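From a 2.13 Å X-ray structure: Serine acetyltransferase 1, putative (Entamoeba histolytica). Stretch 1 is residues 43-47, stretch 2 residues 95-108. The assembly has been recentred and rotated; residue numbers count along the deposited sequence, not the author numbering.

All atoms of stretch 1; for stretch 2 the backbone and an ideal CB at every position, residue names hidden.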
ATOM      1  N   LYS A  43      21.958   0.465   3.182  1.00 16.12           N
ATOM      2  CA  LYS A  43      23.328   0.968   3.212  1.00 16.99           C
ATOM      3  C   LYS A  43      24.311  -0.139   3.575  1.00 18.39           C
ATOM      4  O   LYS A  43      25.435  -0.173   3.058  1.00 21.83           O
ATOM      5  CB  LYS A  43      23.451   2.127   4.207  1.00 15.08           C
ATOM      6  CG  LYS A  43      22.558   3.317   3.905  1.00 17.19           C
ATOM      7  CD  LYS A  43      22.785   4.466   4.892  1.00 25.83           C
ATOM      8  CE  LYS A  43      21.872   5.647   4.574  1.00 28.10           C
ATOM      9  NZ  LYS A  43      22.335   6.924   5.196  1.00 42.09           N
ATOM     10  N   ILE A  44      23.916  -1.048   4.468  1.00 13.30           N
ATOM     11  CA  ILE A  44      24.819  -2.142   4.829  1.00 21.69           C
ATOM     12  C   ILE A  44      25.026  -3.090   3.648  1.00 23.64           C
ATOM     13  O   ILE A  44      26.152  -3.518   3.370  1.00 24.07           O
ATOM     14  CB  ILE A  44      24.296  -2.900   6.061  1.00 21.72           C
ATOM     15  CG1 ILE A  44      24.391  -2.025   7.318  1.00 19.67           C
ATOM     16  CG2 ILE A  44      25.086  -4.185   6.246  1.00 23.67           C
ATOM     17  CD1 ILE A  44      23.464  -2.463   8.450  1.00 22.17           C
ATOM     18  N   LEU A  45      23.955  -3.436   2.930  1.00 17.54           N
ATOM     19  CA  LEU A  45      24.110  -4.453   1.888  1.00 18.93           C
ATOM     20  C   LEU A  45      24.661  -3.893   0.578  1.00 20.09           C
ATOM     21  O   LEU A  45      25.326  -4.620  -0.166  1.00 24.91           O
ATOM     22  CB  LEU A  45      22.777  -5.143   1.615  1.00 21.53           C
ATOM     23  CG  LEU A  45      22.114  -5.882   2.776  1.00 17.96           C
ATOM     24  CD1 LEU A  45      20.741  -6.308   2.325  1.00 24.86           C
ATOM     25  CD2 LEU A  45      22.933  -7.074   3.200  1.00 18.42           C
ATOM     26  N   PHE A  46      24.386  -2.636   0.250  1.00 15.85           N
ATOM     27  CA  PHE A  46      24.846  -2.049  -1.008  1.00 17.74           C
ATOM     28  C   PHE A  46      25.250  -0.602  -0.804  1.00 20.02           C
ATOM     29  O   PHE A  46      24.590   0.316  -1.302  1.00 17.71           O
ATOM     30  CB  PHE A  46      23.765  -2.151  -2.078  1.00 22.44           C
ATOM     31  CG  PHE A  46      23.361  -3.533  -2.368  1.00 22.14           C
ATOM     32  CD1 PHE A  46      24.152  -4.336  -3.168  1.00 19.22           C
ATOM     33  CD2 PHE A  46      22.186  -4.048  -1.836  1.00 17.58           C
ATOM     34  CE1 PHE A  46      23.778  -5.634  -3.447  1.00 17.97           C
ATOM     35  CE2 PHE A  46      21.807  -5.349  -2.105  1.00 19.22           C
ATOM     36  CZ  PHE A  46      22.612  -6.145  -2.910  1.00 24.19           C
ATOM     37  N   PRO A  47      26.355  -0.361  -0.093  1.00 22.02           N
ATOM     38  CA  PRO A  47      26.790   1.030   0.115  1.00 21.22           C
ATOM     39  C   PRO A  47      26.873   1.840  -1.167  1.00 23.18           C
ATOM     40  O   PRO A  47      26.508   3.022  -1.168  1.00 25.76           O
ATOM     41  CB  PRO A  47      28.163   0.873   0.788  1.00 19.86           C
ATOM     42  CG  PRO A  47      28.516  -0.608   0.680  1.00 23.22           C
ATOM     43  CD  PRO A  47      27.200  -1.319   0.639  1.00 18.18           C
ATOM     44  N   UNK A  95      24.915 -14.598  10.230  1.00 23.70           N
ATOM     45  CA  UNK A  95      24.324 -14.896   8.930  1.00 24.59           C
ATOM     46  C   UNK A  95      24.348 -13.718   7.968  1.00 26.26           C
ATOM     47  O   UNK A  95      23.819 -13.834   6.857  1.00 24.17           O
ATOM     48  CB  UNK A  95      22.880 -15.364   9.118  1.00 24.59           C
ATOM     49  N   UNK A  96      24.965 -12.597   8.345  1.00 21.51           N
ATOM     50  CA  UNK A  96      24.723 -11.366   7.602  1.00 27.14           C
ATOM     51  C   UNK A  96      25.281 -11.422   6.186  1.00 23.59           C
ATOM     52  O   UNK A  96      24.647 -10.922   5.252  1.00 20.90           O
ATOM     53  CB  UNK A  96      25.333 -10.178   8.349  1.00 27.14           C
ATOM     54  N   UNK A  97      26.457 -12.009   5.995  1.00 20.32           N
ATOM     55  CA  UNK A  97      26.986 -12.104   4.638  1.00 18.13           C
ATOM     56  C   UNK A  97      26.180 -13.121   3.822  1.00 19.96           C
ATOM     57  O   UNK A  97      25.911 -12.910   2.635  1.00 20.92           O
ATOM     58  CB  UNK A  97      28.465 -12.493   4.666  1.00 18.13           C
ATOM     59  N   UNK A  98      25.728 -14.201   4.455  1.00 13.85           N
ATOM     60  CA  UNK A  98      24.821 -15.131   3.779  1.00 23.30           C
ATOM     61  C   UNK A  98      23.576 -14.412   3.256  1.00 22.62           C
ATOM     62  O   UNK A  98      23.170 -14.599   2.099  1.00 18.21           O
ATOM     63  CB  UNK A  98      24.414 -16.259   4.730  1.00 23.30           C
ATOM     64  N   UNK A  99      22.980 -13.557   4.094  1.00 18.51           N
ATOM     65  CA  UNK A  99      21.817 -12.776   3.684  1.00 23.02           C
ATOM     66  C   UNK A  99      22.157 -11.908   2.484  1.00 24.58           C
ATOM     67  O   UNK A  99      21.389 -11.828   1.517  1.00 18.41           O
ATOM     68  CB  UNK A  99      21.313 -11.910   4.840  1.00 23.02           C
ATOM     69  N   UNK A 100      23.320 -11.243   2.529  1.00 19.03           N
ATOM     70  CA  UNK A 100      23.726 -10.399   1.411  1.00 22.43           C
ATOM     71  C   UNK A 100      23.803 -11.193   0.107  1.00 23.70           C
ATOM     72  O   UNK A 100      23.343 -10.725  -0.943  1.00 23.11           O
ATOM     73  CB  UNK A 100      25.078  -9.747   1.708  1.00 22.43           C
ATOM     74  N   UNK A 101      24.406 -12.389   0.151  1.00 20.76           N
ATOM     75  CA  UNK A 101      24.530 -13.204  -1.052  1.00 24.79           C
ATOM     76  C   UNK A 101      23.163 -13.627  -1.571  1.00 21.79           C
ATOM     77  O   UNK A 101      22.953 -13.710  -2.788  1.00 19.41           O
ATOM     78  CB  UNK A 101      25.392 -14.437  -0.774  1.00 24.79           C
ATOM     79  N   UNK A 102      22.221 -13.897  -0.656  1.00 19.20           N
ATOM     80  CA  UNK A 102      20.852 -14.240  -1.052  1.00 20.91           C
ATOM     81  C   UNK A 102      20.137 -13.057  -1.706  1.00 21.90           C
ATOM     82  O   UNK A 102      19.454 -13.219  -2.729  1.00 18.28           O
ATOM     83  CB  UNK A 102      20.057 -14.718   0.164  1.00 20.91           C
ATOM     84  N   UNK A 103      20.282 -11.858  -1.134  1.00 15.80           N
ATOM     85  CA  UNK A 103      19.645 -10.681  -1.716  1.00 17.09           C
ATOM     86  C   UNK A 103      20.198 -10.418  -3.114  1.00 17.18           C
ATOM     87  O   UNK A 103      19.446 -10.093  -4.048  1.00 16.56           O
ATOM     88  CB  UNK A 103      19.852  -9.458  -0.821  1.00 17.09           C
ATOM     89  N   UNK A 104      21.512 -10.599  -3.291  1.00 15.01           N
ATOM     90  CA  UNK A 104      22.116 -10.446  -4.614  1.00 19.65           C
ATOM     91  C   UNK A 104      21.469 -11.381  -5.628  1.00 17.19           C
ATOM     92  O   UNK A 104      21.243 -10.999  -6.781  1.00 13.21           O
ATOM     93  CB  UNK A 104      23.622 -10.710  -4.546  1.00 19.65           C
ATOM     94  N   UNK A 105      21.164 -12.610  -5.216  1.00 12.82           N
ATOM     95  CA  UNK A 105      20.508 -13.528  -6.138  1.00 16.71           C
ATOM     96  C   UNK A 105      19.059 -13.140  -6.391  1.00 14.66           C
ATOM     97  O   UNK A 105      18.578 -13.302  -7.516  1.00 15.39           O
ATOM     98  CB  UNK A 105      20.576 -14.957  -5.595  1.00 16.71           C
ATOM     99  N   UNK A 106      18.360 -12.583  -5.385  1.00 16.90           N
ATOM    100  CA  UNK A 106      17.036 -12.022  -5.650  1.00 19.71           C
ATOM    101  C   UNK A 106      17.115 -10.916  -6.704  1.00 15.36           C
ATOM    102  O   UNK A 106      16.265 -10.835  -7.601  1.00 15.61           O
ATOM    103  CB  UNK A 106      16.419 -11.479  -4.359  1.00 19.71           C
ATOM    104  N   UNK A 107      18.144 -10.067  -6.619  1.00 20.33           N
ATOM    105  CA  UNK A 107      18.331  -9.002  -7.606  1.00 16.31           C
ATOM    106  C   UNK A 107      18.567  -9.588  -8.990  1.00 15.95           C
ATOM    107  O   UNK A 107      18.008  -9.109  -9.987  1.00 18.45           O
ATOM    108  CB  UNK A 107      19.501  -8.099  -7.210  1.00 16.31           C
ATOM    109  N   UNK A 108      19.411 -10.613  -9.078  1.00 18.17           N
ATOM    110  CA  UNK A 108      19.625 -11.300 -10.351  1.00 18.86           C
ATOM    111  C   UNK A 108      18.307 -11.840 -10.886  1.00 14.33           C
ATOM    112  O   UNK A 108      17.995 -11.690 -12.072  1.00 15.29           O
ATOM    113  CB  UNK A 108      20.639 -12.435 -10.191  1.00 18.86           C
TER

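Stretch 2 is helical from 96 onward. Against it lies the end of another helix, Lys43 to Leu45, and Phe46, the first residue to leave helical angles (phi/psi -142/70).

Position 95 has no atom of stretch 1 within 5.5 Å of its ideal CB, so almost anything would suit; it is Gln95, which makes no contact. At position 96 the CB points sideways and is equally remote, yet Ile44 and Leu45 offer methyl groups beyond it. A long apolar or aromatic side chain could reach them. Phe96 does: its CE1 lies 3.5 Å from Ile44 CG2 and 4.0 Å from Leu45 CD2.

Positions 97 and 98 are unconstrained by stretch 1, 97 pointing away and 98 out of reach; they are Val97 and Thr98. The ideal CB of 99 is 5.4 Å from Leu45 CD2, a marginal approach that many residues would tolerate; Ile99 makes no contact.

Position 100 is the most informative. Its CA is 6.0 Å from Leu45 CA, and its ideal CB is 3.7 Å from Leu45 CD2. The carbonyl of Leu45, at a helix end, offers an acceptor farther out, so a long donor such as lysine, arginine or glutamine would fit. Arg100 extends with chi1 to chi3 all t, and its NE donates to Leu45 O at 2.7 Å (156°). A weak second bond runs from Arg100 NH2 to the same Leu45 O at 3.1 Å (135°), the oxygen lying near the guanidinium plane.

Positions 101 and 102 are out of reach and leave the choice open; they are Glu101 and Leu102. At 103 the CB points toward stretch 1, its ideal position 4.5 Å from Leu45 CD1 and 4.7 Å from Phe46 CE2. A compact apolar residue, valine, alanine or perhaps isoleucine, would suit. Val103 places CG2 4.2 Å from Leu45 CD1 and CG1 3.7 Å from Phe46 CE2, near the ring plane.

The ideal CB of 104 is 5.0 Å from Phe46 CZ, compatible with an aliphatic stem. Lys104 sets CG 4.1 Å from Phe46 CZ at the ring edge, while its end leads away and Lys104 NZ forms a salt bridge with Glu101 OE1 (3.4 Å).

At 105 and 106 the ideal CB has nothing of stretch 1 within 5.5 Å, so many side chains would do; they are Gln105 and Asp106. At 107 the CB points toward stretch 1 but lies beyond 5.5 Å, favouring a longer apolar chain such as leucine, isoleucine or methionine; Ile107 brings CD1 to 3.3 Å from Phe46 CZ. Position 108 is out of reach and leaves the choice open; it is Ile108.

Stretch 2, residues 95-108: QFVTIRELVKQDII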
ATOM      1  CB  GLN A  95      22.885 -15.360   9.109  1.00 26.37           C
ATOM      2  CG  GLN A  95      22.742 -16.503  10.072  1.00 32.19           C
ATOM      3  CD  GLN A  95      22.247 -17.738   9.413  1.00 31.00           C
ATOM      4  OE1 GLN A  95      21.048 -17.919   9.246  1.00 43.69           O
ATOM      5  NE2 GLN A  95      23.169 -18.608   9.019  1.00 50.09           N
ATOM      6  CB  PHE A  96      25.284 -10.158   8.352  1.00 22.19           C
ATOM      7  CG  PHE A  96      24.361  -8.987   8.316  1.00 28.33           C
ATOM      8  CD1 PHE A  96      24.321  -8.165   7.203  1.00 25.71           C
ATOM      9  CD2 PHE A  96      23.485  -8.743   9.363  1.00 29.55           C
ATOM     10  CE1 PHE A  96      23.444  -7.092   7.149  1.00 34.58           C
ATOM     11  CE2 PHE A  96      22.611  -7.674   9.321  1.00 32.80           C
ATOM     12  CZ  PHE A  96      22.586  -6.848   8.207  1.00 35.32           C
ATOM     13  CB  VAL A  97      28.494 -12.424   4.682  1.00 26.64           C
ATOM     14  CG1 VAL A  97      29.029 -12.784   3.303  1.00 26.25           C
ATOM     15  CG2 VAL A  97      29.261 -11.217   5.251  1.00 28.46           C
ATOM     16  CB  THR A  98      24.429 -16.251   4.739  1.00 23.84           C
ATOM     17  OG1 THR A  98      25.617 -16.862   5.259  1.00 29.05           O
ATOM     18  CG2 THR A  98      23.555 -17.300   4.037  1.00 26.08           C
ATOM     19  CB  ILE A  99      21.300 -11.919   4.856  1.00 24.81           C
ATOM     20  CG1 ILE A  99      20.767 -12.799   5.979  1.00 26.46           C
ATOM     21  CG2 ILE A  99      20.208 -10.963   4.394  1.00 18.20           C
ATOM     22  CD1 ILE A  99      20.383 -11.987   7.191  1.00 27.40           C
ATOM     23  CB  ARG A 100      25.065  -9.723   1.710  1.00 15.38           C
ATOM     24  CG  ARG A 100      25.451  -8.716   0.652  1.00 17.54           C
ATOM     25  CD  ARG A 100      26.762  -7.942   0.971  1.00 21.87           C
ATOM     26  NE  ARG A 100      26.871  -6.857   0.014  1.00 19.91           N
ATOM     27  CZ  ARG A 100      27.591  -6.889  -1.101  1.00 19.33           C
ATOM     28  NH1 ARG A 100      28.348  -7.940  -1.399  1.00 21.54           N
ATOM     29  NH2 ARG A 100      27.564  -5.845  -1.910  1.00 25.94           N
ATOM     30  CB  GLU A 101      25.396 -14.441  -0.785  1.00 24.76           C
ATOM     31  CG  GLU A 101      26.829 -14.134  -0.365  1.00 33.89           C
ATOM     32  CD  GLU A 101      27.459 -13.010  -1.188  1.00 50.57           C
ATOM     33  OE1 GLU A 101      27.683 -13.207  -2.410  1.00 53.75           O
ATOM     34  OE2 GLU A 101      27.713 -11.919  -0.617  1.00 49.40           O
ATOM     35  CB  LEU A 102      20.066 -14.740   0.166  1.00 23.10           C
ATOM     36  CG  LEU A 102      20.373 -16.166   0.656  1.00 22.64           C
ATOM     37  CD1 LEU A 102      19.626 -16.478   1.946  1.00 21.62           C
ATOM     38  CD2 LEU A 102      20.067 -17.220  -0.410  1.00 19.61           C
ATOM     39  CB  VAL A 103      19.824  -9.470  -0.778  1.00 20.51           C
ATOM     40  CG1 VAL A 103      19.465  -8.176  -1.490  1.00 14.97           C
ATOM     41  CG2 VAL A 103      18.966  -9.660   0.491  1.00 18.95           C
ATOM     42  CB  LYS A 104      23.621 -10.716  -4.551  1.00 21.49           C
ATOM     43  CG  LYS A 104      24.441  -9.652  -3.839  1.00 24.13           C
ATOM     44  CD  LYS A 104      25.872 -10.163  -3.621  1.00 25.29           C
ATOM     45  CE  LYS A 104      26.668 -10.138  -4.913  1.00 28.29           C
ATOM     46  NZ  LYS A 104      28.034 -10.708  -4.721  1.00 32.55           N
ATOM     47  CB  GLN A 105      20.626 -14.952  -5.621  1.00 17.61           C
ATOM     48  CG  GLN A 105      22.088 -15.387  -5.506  1.00 18.14           C
ATOM     49  CD  GLN A 105      22.214 -16.782  -4.939  1.00 27.65           C
ATOM     50  OE1 GLN A 105      22.923 -17.627  -5.485  1.00 29.94           O
ATOM     51  NE2 GLN A 105      21.505 -17.038  -3.852  1.00 24.46           N
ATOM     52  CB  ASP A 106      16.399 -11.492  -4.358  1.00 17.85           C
ATOM     53  CG  ASP A 106      16.137 -12.596  -3.311  1.00 26.15           C
ATOM     54  OD1 ASP A 106      15.860 -13.775  -3.680  1.00 24.19           O
ATOM     55  OD2 ASP A 106      16.206 -12.276  -2.099  1.00 23.19           O
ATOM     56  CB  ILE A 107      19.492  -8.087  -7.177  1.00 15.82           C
ATOM     57  CG1 ILE A 107      19.071  -7.228  -5.984  1.00 14.47           C
ATOM     58  CG2 ILE A 107      20.000  -7.254  -8.357  1.00 16.00           C
ATOM     59  CD1 ILE A 107      20.239  -6.855  -5.111  1.00 15.97           C
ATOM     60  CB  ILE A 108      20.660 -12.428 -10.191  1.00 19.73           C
ATOM     61  CG1 ILE A 108      22.063 -11.859  -9.904  1.00 21.63           C
ATOM     62  CG2 ILE A 108      20.634 -13.355 -11.410  1.00 18.53           C
ATOM     63  CD1 ILE A 108      22.464 -10.711 -10.786  1.00 28.57           C
TER
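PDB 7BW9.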